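Local coordinates for CELL WALL surface anchor family protein (Streptococcus pneumoniae, PDB 2WW8) that probably mediates host-cell adhesion as the pilus adhesin RrgA of the pneumococcus, through a domain with an integrin-like metal site, at residues N235-I240 and I385-P390; A245-R250 and V537-N542; V273-T278 and Q360-K365; E341-D346 and L350-G355; T551-M556 and E564-V569. All blocks are in the same frame, centred on the assembly; numbering follows the deposited sequence. Where two conformers were deposited one is given.

Contact 1: N235-I240 and I385-P390. With MG (magnesium ion), chain B.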
# COMPACT_ATOMS: atom_id res chain seq x y z
N ASN A 235 -43.91 -0.30 0.35
CA ASN A 235 -43.81 -1.56 1.10
C ASN A 235 -43.38 -2.76 0.22
O ASN A 235 -42.61 -3.60 0.67
CB ASN A 235 -45.18 -1.87 1.72
CG ASN A 235 -45.61 -0.83 2.74
OD1 ASN A 235 -44.77 -0.17 3.34
ND2 ASN A 235 -46.90 -0.67 2.93
N SER A 236 -43.90 -2.83 -1.01
CA SER A 236 -43.55 -3.88 -1.97
C SER A 236 -42.04 -3.95 -2.22
O SER A 236 -41.56 -4.95 -2.74
CB SER A 236 -44.20 -3.57 -3.32
OG SER A 236 -43.78 -2.32 -3.85
N MET A 237 -41.29 -2.88 -1.92
CA MET A 237 -39.82 -2.98 -2.08
C MET A 237 -39.13 -3.79 -0.99
O MET A 237 -37.97 -4.08 -1.11
CB MET A 237 -39.15 -1.58 -2.15
CG MET A 237 -39.66 -0.69 -3.30
SD MET A 237 -38.90 -1.25 -4.83
CE MET A 237 -37.20 -0.68 -4.66
N SER A 238 -39.81 -4.08 0.12
CA SER A 238 -39.27 -4.93 1.18
C SER A 238 -38.49 -6.14 0.67
O SER A 238 -38.96 -6.88 -0.20
CB SER A 238 -40.48 -5.44 2.00
OG SER A 238 -40.07 -6.55 2.76
N ASN A 239 -37.30 -6.38 1.23
CA ASN A 239 -36.32 -7.25 0.61
C ASN A 239 -36.83 -8.71 0.52
O ASN A 239 -36.51 -9.46 -0.43
CB ASN A 239 -35.02 -7.17 1.43
CG ASN A 239 -34.21 -5.92 1.08
OD1 ASN A 239 -34.21 -5.50 -0.07
ND2 ASN A 239 -33.57 -5.31 2.05
N ILE A 240 -37.60 -9.10 1.55
CA ILE A 240 -38.02 -10.50 1.66
C ILE A 240 -39.26 -10.64 0.76
O ILE A 240 -39.58 -11.75 0.37
CB ILE A 240 -38.32 -10.97 3.11
CG1 ILE A 240 -39.46 -10.17 3.75
CG2 ILE A 240 -37.03 -10.99 3.96
CD1 ILE A 240 -39.97 -10.90 5.05
N ILE A 385 -36.49 5.32 -10.15
CA ILE A 385 -36.51 3.88 -9.94
C ILE A 385 -37.82 3.60 -9.20
O ILE A 385 -38.09 4.13 -8.10
CB ILE A 385 -35.32 3.42 -9.08
CG1 ILE A 385 -34.01 3.64 -9.85
CG2 ILE A 385 -35.46 1.93 -8.61
CD1 ILE A 385 -32.83 3.91 -8.88
N THR A 386 -38.65 2.74 -9.80
CA THR A 386 -39.90 2.44 -9.09
C THR A 386 -40.30 0.97 -9.27
O THR A 386 -39.89 0.34 -10.27
CB THR A 386 -41.00 3.40 -9.60
OG1 THR A 386 -42.29 2.99 -9.13
CG2 THR A 386 -41.02 3.52 -11.10
N ASP A 387 -41.13 0.45 -8.35
CA ASP A 387 -41.65 -0.92 -8.58
C ASP A 387 -43.18 -0.93 -8.66
O ASP A 387 -43.81 -1.95 -8.44
CB ASP A 387 -41.14 -1.92 -7.54
CG ASP A 387 -41.91 -1.81 -6.24
OD1 ASP A 387 -42.57 -0.79 -5.98
OD2 ASP A 387 -41.78 -2.72 -5.40
N GLY A 388 -43.80 0.20 -8.96
CA GLY A 388 -45.26 0.16 -9.09
C GLY A 388 -45.93 1.41 -9.64
O GLY A 388 -45.41 2.52 -9.57
N VAL A 389 -47.08 1.18 -10.25
CA VAL A 389 -47.94 2.24 -10.72
C VAL A 389 -48.53 3.05 -9.57
O VAL A 389 -48.63 2.53 -8.46
CB VAL A 389 -49.02 1.67 -11.66
CG1 VAL A 389 -48.38 0.90 -12.86
CG2 VAL A 389 -50.00 0.76 -10.93
N PRO A 390 -48.94 4.30 -9.85
CA PRO A 390 -49.42 5.17 -8.77
C PRO A 390 -50.73 4.65 -8.16
O PRO A 390 -51.57 4.08 -8.85
CB PRO A 390 -49.66 6.55 -9.45
CG PRO A 390 -49.76 6.28 -10.97
CD PRO A 390 -48.90 4.99 -11.17
MG MG B . -44.38 -0.45 -4.80
O HOH W 1 -45.28 -1.80 -6.12
O HOH W 2 -46.14 -0.50 -3.78
O HOH W 3 -44.64 1.33 -5.86
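Two groups hold D387 OD2. S236 OG donates a hydrogen bond to it at 2.6 Å, and R247 forms a salt bridge with the same oxygen. The serine hydroxyl meets the carboxylate on its syn side, 21° out of the plane. The two residues also share a magnesium ion. S236 OG binds it at 2.2 Å, and D387 binds it through OD1, also at 2.2 Å. One carboxylate oxygen therefore serves the metal while the other takes the serine and the arginine, which should fix the rotation of the group. Three waters and S234 OG complete six ligands. One of these waters also donates to D387 O at 2.8 Å, so the ion is linked to the backbone of that residue as well.

M237 lies alongside the carboxylate. The bend at chi2 (-78°) brings M237 SD to 3.3 Å from D387 OD2 as the two side chains slide past each other. Around the aspartate, T386 OG1 accepts from G388 N at 3.2 Å in an ST turn. D232 OD2 bonds both T386 OG1 and D387 N, and so acts from the second shell. D232, S234 and S236 give the DxSxS signature, and with D387 the arrangement is that of a metal ion-dependent adhesion site (MIDAS) in a von Willebrand A-type domain.

Contact 2: A245-R250 and V537-N542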
# COMPACT_ATOMS: atom_id res chain seq x y z
N ALA A 245 -36.90 -11.16 -3.51
CA ALA A 245 -36.21 -10.47 -4.59
C ALA A 245 -35.22 -9.37 -4.14
O ALA A 245 -34.47 -8.93 -5.00
CB ALA A 245 -37.20 -9.84 -5.57
N ARG A 246 -35.20 -8.97 -2.87
CA ARG A 246 -34.21 -8.02 -2.37
C ARG A 246 -34.35 -6.66 -3.11
O ARG A 246 -33.36 -6.02 -3.47
CB ARG A 246 -32.76 -8.59 -2.48
CG ARG A 246 -32.48 -10.07 -2.17
CD ARG A 246 -32.93 -10.48 -0.78
NE ARG A 246 -32.25 -9.62 0.18
CZ ARG A 246 -32.50 -9.59 1.48
NH1 ARG A 246 -33.43 -10.38 2.02
NH2 ARG A 246 -31.81 -8.77 2.25
N ARG A 247 -35.58 -6.24 -3.39
CA ARG A 247 -35.77 -5.03 -4.17
C ARG A 247 -35.09 -3.79 -3.58
O ARG A 247 -34.32 -3.11 -4.30
CB ARG A 247 -37.24 -4.72 -4.44
CG ARG A 247 -37.89 -5.74 -5.40
CD ARG A 247 -39.32 -5.30 -5.75
NE ARG A 247 -39.95 -6.28 -6.62
CZ ARG A 247 -41.23 -6.21 -6.96
NH1 ARG A 247 -42.01 -5.25 -6.48
NH2 ARG A 247 -41.71 -7.15 -7.75
N ALA A 248 -35.35 -3.52 -2.30
CA ALA A 248 -34.84 -2.31 -1.67
C ALA A 248 -33.31 -2.31 -1.66
O ALA A 248 -32.66 -1.30 -2.03
CB ALA A 248 -35.45 -2.11 -0.31
N GLU A 249 -32.74 -3.43 -1.25
CA GLU A 249 -31.30 -3.42 -1.12
C GLU A 249 -30.62 -3.28 -2.47
O GLU A 249 -29.59 -2.60 -2.60
CB GLU A 249 -30.74 -4.54 -0.24
CG GLU A 249 -30.52 -5.83 -0.89
CD GLU A 249 -30.08 -6.96 0.02
OE1 GLU A 249 -30.00 -6.84 1.26
OE2 GLU A 249 -29.85 -8.03 -0.55
N ARG A 250 -31.14 -3.95 -3.49
CA ARG A 250 -30.50 -3.87 -4.78
C ARG A 250 -30.71 -2.51 -5.45
O ARG A 250 -29.81 -2.05 -6.14
CB ARG A 250 -30.86 -5.06 -5.68
CG ARG A 250 -30.34 -6.40 -5.11
CD ARG A 250 -30.82 -7.57 -5.92
NE ARG A 250 -30.26 -8.77 -5.34
CZ ARG A 250 -30.61 -10.03 -5.62
NH1 ARG A 250 -31.53 -10.34 -6.55
NH2 ARG A 250 -29.99 -11.02 -5.00
N VAL A 537 -36.60 3.35 -14.53
CA VAL A 537 -36.27 1.91 -14.41
C VAL A 537 -37.35 1.32 -13.49
O VAL A 537 -37.39 1.68 -12.29
CB VAL A 537 -34.84 1.73 -13.85
CG1 VAL A 537 -34.49 0.27 -13.55
CG2 VAL A 537 -33.79 2.25 -14.88
N GLY A 538 -38.24 0.53 -14.07
CA GLY A 538 -39.25 -0.23 -13.32
C GLY A 538 -38.71 -1.57 -12.82
O GLY A 538 -37.84 -2.22 -13.43
N ILE A 539 -39.18 -1.96 -11.64
CA ILE A 539 -38.78 -3.24 -11.05
C ILE A 539 -40.01 -4.16 -11.01
O ILE A 539 -40.85 -4.04 -10.11
CB ILE A 539 -38.20 -3.07 -9.65
CG1 ILE A 539 -36.92 -2.22 -9.70
CG2 ILE A 539 -37.82 -4.45 -9.11
CD1 ILE A 539 -36.73 -1.51 -8.36
N GLY A 540 -40.09 -5.12 -11.92
CA GLY A 540 -41.14 -6.13 -11.86
C GLY A 540 -42.51 -5.49 -12.05
O GLY A 540 -43.50 -6.02 -11.54
N ILE A 541 -42.62 -4.40 -12.80
CA ILE A 541 -43.91 -3.71 -12.92
C ILE A 541 -44.92 -4.51 -13.73
O ILE A 541 -44.58 -4.91 -14.86
CB ILE A 541 -43.80 -2.33 -13.61
CG1 ILE A 541 -42.68 -1.59 -12.90
CG2 ILE A 541 -45.17 -1.53 -13.62
CD1 ILE A 541 -43.02 -0.65 -11.86
N ASN A 542 -46.11 -4.77 -13.16
CA ASN A 542 -47.09 -5.56 -13.91
C ASN A 542 -48.49 -4.96 -13.74
O ASN A 542 -49.49 -5.49 -14.22
CB ASN A 542 -47.08 -7.04 -13.46
CG ASN A 542 -47.34 -7.21 -11.95
OD1 ASN A 542 -47.75 -6.28 -11.25
ND2 ASN A 542 -47.08 -8.43 -11.44
O HOH W 4 -44.07 -7.37 -9.31
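R247 and I539 run past each other in opposite directions. The arginine chain is extended from CG to NE (chi2 -174°, chi3 -178°), and its stem lies along the methyl branch of the isoleucine. I539 CG2 is 3.8 Å from R247 NE and lies equally close to R247 CD. Further out, the guanidinium turns a face to the backbone of the strand: I539 O sits over the centre of that face, 3.8 Å from R247 CZ.

A water is met at the guanidinium edge, in its plane, 2.8 Å from R247 NH2. It donates to G540 O at 2.7 Å. This water links the start of the helix to the loop residue just after the strand. R247 NH1 forms a salt bridge with D387 of the magnesium site. G540 CA comes obliquely to the guanidinium, 4.3 Å from R247 NH2.

Next to R247, R246 grips E249 side-on: R246 NE reaches E249 OE2 at 3.0 Å and R246 NH2 reaches E249 OE1. The contact joins the first turn of helix 247-263 to the end of strand 533-539. That strand lies between strands 379-386 and 566-569 in the parallel sheet, and helix 575-583 also packs on it, with I575 touching I539.

Contact 3: V273-T278 and Q360-K365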
# COMPACT_ATOMS: atom_id res chain seq x y z
N VAL A 273 -34.44 11.92 -3.88
CA VAL A 273 -35.78 12.00 -3.34
C VAL A 273 -36.27 10.56 -3.17
O VAL A 273 -36.47 9.85 -4.17
CB VAL A 273 -36.75 12.77 -4.26
CG1 VAL A 273 -38.22 12.77 -3.72
CG2 VAL A 273 -36.26 14.26 -4.51
N THR A 274 -36.52 10.18 -1.93
CA THR A 274 -37.14 8.90 -1.64
C THR A 274 -38.62 9.10 -1.31
O THR A 274 -38.98 10.04 -0.57
CB THR A 274 -36.41 8.21 -0.51
OG1 THR A 274 -35.09 7.84 -1.00
CG2 THR A 274 -37.13 6.89 -0.06
N TYR A 275 -39.48 8.25 -1.87
CA TYR A 275 -40.94 8.47 -1.73
C TYR A 275 -41.73 7.17 -1.52
O TYR A 275 -41.32 6.11 -1.98
CB TYR A 275 -41.58 9.21 -2.90
CG TYR A 275 -41.72 8.41 -4.19
CD1 TYR A 275 -40.61 8.22 -5.03
CD2 TYR A 275 -42.94 7.86 -4.56
CE1 TYR A 275 -40.74 7.53 -6.24
CE2 TYR A 275 -43.09 7.18 -5.80
CZ TYR A 275 -41.99 7.03 -6.62
OH TYR A 275 -42.15 6.29 -7.77
N ALA A 276 -42.90 7.33 -0.92
CA ALA A 276 -43.90 6.25 -0.92
C ALA A 276 -45.22 7.00 -0.83
O ALA A 276 -45.60 7.60 -1.88
CB ALA A 276 -43.64 5.16 0.17
N SER A 277 -45.97 6.96 0.29
CA SER A 277 -47.20 7.76 0.35
C SER A 277 -46.89 9.26 0.43
O SER A 277 -47.80 10.09 0.32
CB SER A 277 -48.03 7.42 1.63
OG SER A 277 -48.42 6.05 1.60
N THR A 278 -45.64 9.59 0.76
CA THR A 278 -45.17 10.98 0.79
C THR A 278 -43.67 10.92 0.54
O THR A 278 -43.10 9.84 0.34
CB THR A 278 -45.54 11.78 2.12
OG1 THR A 278 -45.15 13.18 2.05
CG2 THR A 278 -44.76 11.14 3.30
N GLN A 360 -46.94 11.18 -8.32
CA GLN A 360 -47.01 12.59 -8.70
C GLN A 360 -46.23 13.53 -7.80
O GLN A 360 -45.56 14.48 -8.22
CB GLN A 360 -48.48 13.01 -8.68
CG GLN A 360 -48.69 14.39 -9.21
CD GLN A 360 -50.17 14.80 -9.21
OE1 GLN A 360 -51.09 14.08 -8.75
NE2 GLN A 360 -50.40 16.03 -9.74
N LYS A 361 -46.31 13.23 -6.51
CA LYS A 361 -45.66 14.05 -5.51
C LYS A 361 -44.13 13.97 -5.64
O LYS A 361 -43.39 14.95 -5.44
CB LYS A 361 -46.15 13.62 -4.10
CG LYS A 361 -45.64 14.50 -2.92
CD LYS A 361 -46.34 14.13 -1.57
CE LYS A 361 -46.12 15.30 -0.55
NZ LYS A 361 -46.80 15.02 0.75
N ALA A 362 -43.65 12.79 -6.00
CA ALA A 362 -42.24 12.59 -6.22
C ALA A 362 -41.77 13.35 -7.45
O ALA A 362 -40.72 13.96 -7.40
CB ALA A 362 -41.96 11.09 -6.43
N LEU A 363 -42.50 13.23 -8.56
CA LEU A 363 -42.18 13.96 -9.80
C LEU A 363 -42.21 15.47 -9.49
O LEU A 363 -41.35 16.22 -9.94
CB LEU A 363 -43.20 13.58 -10.88
CG LEU A 363 -43.05 12.19 -11.48
CD1 LEU A 363 -44.32 11.84 -12.32
CD2 LEU A 363 -41.75 11.99 -12.29
N MET A 364 -43.20 15.93 -8.72
CA MET A 364 -43.23 17.32 -8.27
C MET A 364 -42.00 17.81 -7.53
O MET A 364 -41.53 18.92 -7.80
CB MET A 364 -44.49 17.71 -7.49
CG MET A 364 -45.73 17.61 -8.31
SD MET A 364 -47.24 17.54 -7.31
CE MET A 364 -47.06 19.02 -6.24
N LYS A 365 -41.50 16.99 -6.60
CA LYS A 365 -40.32 17.30 -5.84
C LYS A 365 -39.11 17.35 -6.80
O LYS A 365 -38.32 18.26 -6.67
CB LYS A 365 -40.10 16.29 -4.71
CG LYS A 365 -38.89 16.72 -3.83
CD LYS A 365 -39.04 18.17 -3.37
CE LYS A 365 -39.82 18.24 -2.08
NZ LYS A 365 -39.89 19.66 -1.63
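A362 loses the most surface here, and its methyl group sits over one face of the Y275 ring. A362 CB is 3.5 Å from the ring centroid and 16° off the normal, a CH-pi contact displaced toward the rim on the CG and CD1 side. The hydroxyl of Y275 bonds H384 NE2.

V273 is the next most covered. Its two methyls meet the stem of K365, V273 CG2 lying 3.7 Å from K365 CG. The side chains cross at about a right angle. K365 then bends at chi2 (52°) and carries its amine away to a salt bridge with E368.

K361 instead stays extended and lies alongside T278, both pointing the same way. K361 NZ donates to T278 OG1 at 2.8 Å and also forms a salt bridge with E437. Helix 359-373 is thus laid against strand 269-275, one of the two edge strands of the parallel sheet, and L363 of the same helix touches L230 on the neighbouring strand 225-232.

Contact 4: E341-D346 and L350-G355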
# COMPACT_ATOMS: atom_id res chain seq x y z
N GLU A 341 -33.64 -0.90 2.78
CA GLU A 341 -34.75 -1.67 3.35
C GLU A 341 -35.99 -0.85 3.08
O GLU A 341 -35.88 0.38 2.88
CB GLU A 341 -34.60 -1.77 4.89
CG GLU A 341 -33.23 -2.27 5.39
CD GLU A 341 -32.99 -3.77 5.21
OE1 GLU A 341 -33.94 -4.55 4.92
OE2 GLU A 341 -31.83 -4.20 5.38
N ALA A 342 -37.14 -1.51 3.14
CA ALA A 342 -38.45 -0.90 3.16
C ALA A 342 -39.21 -1.58 4.31
O ALA A 342 -38.71 -2.47 4.98
CB ALA A 342 -39.16 -1.12 1.80
N GLU A 343 -40.45 -1.20 4.56
CA GLU A 343 -41.13 -1.66 5.75
C GLU A 343 -41.50 -3.14 5.45
O GLU A 343 -42.25 -3.39 4.49
CB GLU A 343 -42.34 -0.75 5.99
CG GLU A 343 -43.24 -1.35 7.04
CD GLU A 343 -42.45 -1.49 8.35
OE1 GLU A 343 -41.78 -0.48 8.74
OE2 GLU A 343 -42.49 -2.61 8.91
N ASP A 344 -40.92 -4.06 6.23
CA ASP A 344 -41.07 -5.52 6.07
C ASP A 344 -42.34 -6.18 6.63
O ASP A 344 -42.77 -7.27 6.19
CB ASP A 344 -39.90 -6.26 6.73
CG ASP A 344 -38.59 -6.06 5.98
OD1 ASP A 344 -38.66 -5.64 4.78
OD2 ASP A 344 -37.52 -6.35 6.58
N HIS A 345 -42.90 -5.54 7.65
CA HIS A 345 -44.09 -6.05 8.35
C HIS A 345 -45.34 -5.82 7.49
O HIS A 345 -45.24 -5.19 6.44
CB HIS A 345 -44.17 -5.33 9.70
CG HIS A 345 -42.93 -5.55 10.52
ND1 HIS A 345 -41.84 -4.70 10.48
CD2 HIS A 345 -42.58 -6.58 11.33
CE1 HIS A 345 -40.88 -5.18 11.25
NE2 HIS A 345 -41.30 -6.32 11.78
N ASP A 346 -46.47 -6.39 7.92
CA ASP A 346 -47.77 -6.03 7.39
C ASP A 346 -48.35 -4.83 8.17
O ASP A 346 -47.63 -4.10 8.89
CB ASP A 346 -48.70 -7.26 7.37
CG ASP A 346 -48.03 -8.48 6.67
OD1 ASP A 346 -47.01 -8.30 5.95
OD2 ASP A 346 -48.51 -9.64 6.79
N LEU A 350 -47.21 0.76 12.30
CA LEU A 350 -47.50 2.12 11.90
C LEU A 350 -46.79 2.49 10.58
O LEU A 350 -47.40 3.09 9.71
CB LEU A 350 -47.07 3.05 13.04
CG LEU A 350 -47.08 4.55 12.67
CD1 LEU A 350 -48.54 4.99 12.66
CD2 LEU A 350 -46.27 5.33 13.75
N MET A 351 -45.51 2.18 10.40
CA MET A 351 -44.84 2.73 9.21
C MET A 351 -45.34 2.15 7.91
O MET A 351 -45.15 2.74 6.85
CB MET A 351 -43.32 2.58 9.27
CG MET A 351 -42.72 3.24 10.54
SD MET A 351 -43.05 5.07 10.50
CE MET A 351 -42.46 5.47 8.85
N TYR A 352 -45.96 0.98 7.99
CA TYR A 352 -46.62 0.38 6.81
C TYR A 352 -47.67 1.32 6.23
O TYR A 352 -47.91 1.36 5.00
CB TYR A 352 -47.20 -0.96 7.32
CG TYR A 352 -47.91 -1.77 6.25
CD1 TYR A 352 -49.20 -1.44 5.84
CD2 TYR A 352 -47.23 -2.80 5.58
CE1 TYR A 352 -49.85 -2.18 4.82
CE2 TYR A 352 -47.86 -3.53 4.57
CZ TYR A 352 -49.15 -3.23 4.23
OH TYR A 352 -49.77 -3.96 3.26
N GLN A 353 -48.32 2.09 7.12
CA GLN A 353 -49.40 2.95 6.64
C GLN A 353 -48.88 4.04 5.69
O GLN A 353 -49.70 4.64 5.01
CB GLN A 353 -50.20 3.59 7.79
CG GLN A 353 -50.53 2.53 8.92
CD GLN A 353 -51.32 1.33 8.38
OE1 GLN A 353 -52.20 1.51 7.53
NE2 GLN A 353 -51.02 0.12 8.88
N PHE A 354 -47.56 4.27 5.65
CA PHE A 354 -46.96 5.31 4.81
C PHE A 354 -46.32 4.78 3.55
O PHE A 354 -45.60 5.51 2.84
CB PHE A 354 -45.93 6.09 5.67
CG PHE A 354 -46.59 6.86 6.80
CD1 PHE A 354 -47.03 6.22 7.95
CD2 PHE A 354 -46.86 8.21 6.65
CE1 PHE A 354 -47.69 6.93 8.96
CE2 PHE A 354 -47.52 8.94 7.68
CZ PHE A 354 -47.95 8.30 8.79
N GLY A 355 -46.56 3.50 3.22
CA GLY A 355 -45.79 2.90 2.12
C GLY A 355 -46.52 2.60 0.82
O GLY A 355 -46.25 1.56 0.21
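E343 and Y352 meet where a long surface loop folds back on itself. The loop joins helices 328-337 and 359-373 of the von Willebrand A-type domain and passes close to the MIDAS loop 235-240. Its second arm makes a short 3-10 turn at 351-353.

The contacts between the arms are van der Waals. E343 CG lies 3.7 Å from Y352 N and meets the tyrosine ring at its edge, near the ring plane. The glutamate chain bends at chi2 (61°), and this takes E343 OE1 to 3.5 Å from M351 CB, the two side chains crossing at about a right angle. The backbone of D346 lies over one face of the Y352 ring, its carbonyl carbon 3.5 Å above the plane and toward the rim.

Hydrogen bonds fix the glutamate from its own arm. E343 OE2 accepts twice from H345. H345 ND1 reaches it at 2.7 Å in the plane of the imidazole, nearly in line with the C-O bond. H345 N comes to the anti side at 3.2 Å. This holds the carboxylate in place against the turn.

Outside partners join both arms to the MIDAS loop: S238 OG bonds D344 OD1, and N235 ND2 bonds Y352 O. R241 NH2 bonds H345 O, and that same carbonyl oxygen comes obliquely to the tyrosine ring, 3.2 Å from Y352 CD2.

Contact 5: T551-M556 and E564-V569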
# COMPACT_ATOMS: atom_id res chain seq x y z
N THR A 551 -51.14 -1.40 -19.68
CA THR A 551 -51.43 -0.08 -19.13
C THR A 551 -50.25 0.38 -18.28
O THR A 551 -49.83 1.52 -18.43
CB THR A 551 -52.67 -0.15 -18.17
OG1 THR A 551 -53.71 -0.70 -18.97
CG2 THR A 551 -53.14 1.23 -17.74
N ALA A 552 -49.74 -0.46 -17.39
CA ALA A 552 -48.60 -0.03 -16.59
C ALA A 552 -47.43 0.43 -17.47
O ALA A 552 -46.81 1.42 -17.10
CB ALA A 552 -48.10 -1.10 -15.65
N THR A 553 -47.12 -0.32 -18.54
CA THR A 553 -46.03 0.05 -19.42
C THR A 553 -46.28 1.36 -20.15
O THR A 553 -45.36 2.20 -20.23
CB THR A 553 -45.77 -1.09 -20.44
OG1 THR A 553 -45.27 -2.19 -19.66
CG2 THR A 553 -44.75 -0.75 -21.55
N SER A 554 -47.47 1.52 -20.72
CA SER A 554 -47.84 2.79 -21.35
C SER A 554 -47.70 3.95 -20.37
O SER A 554 -47.17 4.99 -20.74
CB SER A 554 -49.27 2.76 -21.86
OG SER A 554 -49.40 1.63 -22.69
N PHE A 555 -48.16 3.79 -19.14
CA PHE A 555 -48.10 4.84 -18.15
C PHE A 555 -46.65 5.24 -17.83
O PHE A 555 -46.36 6.43 -17.72
CB PHE A 555 -48.77 4.45 -16.81
CG PHE A 555 -48.44 5.40 -15.74
CD1 PHE A 555 -49.15 6.62 -15.65
CD2 PHE A 555 -47.38 5.14 -14.87
CE1 PHE A 555 -48.75 7.55 -14.71
CE2 PHE A 555 -47.00 6.06 -13.92
CZ PHE A 555 -47.70 7.28 -13.82
N MET A 556 -45.77 4.26 -17.59
CA MET A 556 -44.38 4.54 -17.22
C MET A 556 -43.60 5.20 -18.37
O MET A 556 -42.75 6.07 -18.16
CB MET A 556 -43.70 3.20 -16.83
CG MET A 556 -44.11 2.66 -15.45
SD MET A 556 -43.80 3.82 -14.11
CE MET A 556 -44.81 3.08 -12.83
N GLU A 564 -38.60 4.84 -25.09
CA GLU A 564 -37.36 4.09 -24.94
C GLU A 564 -36.67 4.38 -23.61
O GLU A 564 -35.74 3.64 -23.21
CB GLU A 564 -36.37 4.55 -26.03
CG GLU A 564 -36.96 4.25 -27.40
CD GLU A 564 -37.95 5.29 -27.97
OE1 GLU A 564 -38.24 6.32 -27.33
OE2 GLU A 564 -38.47 5.07 -29.10
N ASN A 565 -37.09 5.44 -22.95
CA ASN A 565 -36.45 5.87 -21.68
C ASN A 565 -37.07 5.22 -20.44
O ASN A 565 -36.62 5.45 -19.31
CB ASN A 565 -36.49 7.40 -21.52
CG ASN A 565 -35.32 8.08 -22.20
OD1 ASN A 565 -34.52 7.45 -22.91
ND2 ASN A 565 -35.25 9.38 -22.00
N TYR A 566 -38.06 4.34 -20.65
CA TYR A 566 -38.51 3.41 -19.61
C TYR A 566 -38.07 1.97 -19.93
O TYR A 566 -38.29 1.49 -21.04
CB TYR A 566 -40.05 3.38 -19.59
CG TYR A 566 -40.64 2.24 -18.75
CD1 TYR A 566 -40.35 2.16 -17.38
CD2 TYR A 566 -41.45 1.27 -19.33
CE1 TYR A 566 -40.89 1.17 -16.60
CE2 TYR A 566 -42.02 0.23 -18.54
CZ TYR A 566 -41.70 0.19 -17.20
OH TYR A 566 -42.23 -0.77 -16.35
N THR A 567 -37.50 1.27 -18.96
CA THR A 567 -37.28 -0.17 -19.06
C THR A 567 -37.76 -0.83 -17.78
O THR A 567 -37.45 -0.34 -16.68
CB THR A 567 -35.80 -0.52 -19.26
OG1 THR A 567 -35.36 0.12 -20.46
CG2 THR A 567 -35.58 -2.02 -19.44
N ASN A 568 -38.47 -1.94 -17.97
CA ASN A 568 -38.88 -2.79 -16.86
C ASN A 568 -37.84 -3.87 -16.62
O ASN A 568 -37.57 -4.64 -17.50
CB ASN A 568 -40.26 -3.41 -17.10
CG ASN A 568 -40.82 -4.06 -15.82
OD1 ASN A 568 -40.76 -3.47 -14.77
ND2 ASN A 568 -41.36 -5.28 -15.93
N VAL A 569 -37.21 -3.91 -15.44
CA VAL A 569 -36.26 -4.97 -15.11
C VAL A 569 -36.95 -6.10 -14.36
O VAL A 569 -37.68 -5.88 -13.39
CB VAL A 569 -35.15 -4.29 -14.25
CG1 VAL A 569 -34.22 -5.24 -13.69
CG2 VAL A 569 -34.42 -3.22 -15.08
O HOH W 5 -43.98 -2.35 -17.24
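The Y566 ring is covered on both faces. M556 CB lies over the centre of one face, 3.4 Å from the centroid and 9° off the normal, which is a CH-pi contact. The opposite face has the backbone N568 N of its own strand about 4.0 Å above the plane, toward the rim. A water lies at the ring edge, in plane.

M556 then leads across the ring. Its CG is 3.7 Å from Y566 CE1, and the bend at chi2 (-56°) turns the rest of the chain away. The sulfur is left to one side, with M556 SD 5.3 Å from the centroid in an oblique Met-aromatic contact. The methyl end, M556 CE, lies at the edge of the F555 ring.

T553, one turn earlier, has its CA oblique to the ring. Its methyl T553 CG2 is 4.2 Å from Y566 CE2, and the two side chains cross at about a right angle. The edge water joins their hydroxyls: it is 2.7 Å from T553 OG1 and also hydrogen-bonds Y566 OH. T553 OG1 also bonds E549 O in its own helix.

Y566 is a main link between helix 549-558 and strand 566-569; N568 of the strand also touches E549. With strand 533-539 they form a beta-alpha-beta unit at the edge of the parallel sheet, where Y566 also touches I541 and T536.

In the fold
Along the chain, 235-240 opens contact 1 and 245-250 opens contact 2. Strand 269-275 follows and opens contact 3. Contact 4 opens and closes within 341-355, nested inside the loops of contacts 1, 2 and 3. Helix 359-373 closes contact 3. Strand 379-386 leads to the closing of contact 1, while contact 2, which crosses it, waits for strand 533-539. Contact 5 comes last, in series with the others. Contacts 1 and 2 are about 6 Å apart between centres, at the magnesium site. Contacts 1, 2, 3 and 5 reach the same five-stranded parallel sheet. Contact 3 ties down one sheet edge and contact 5 the other, with contact 4 beside the loop 235-240 that carries S236 of the site.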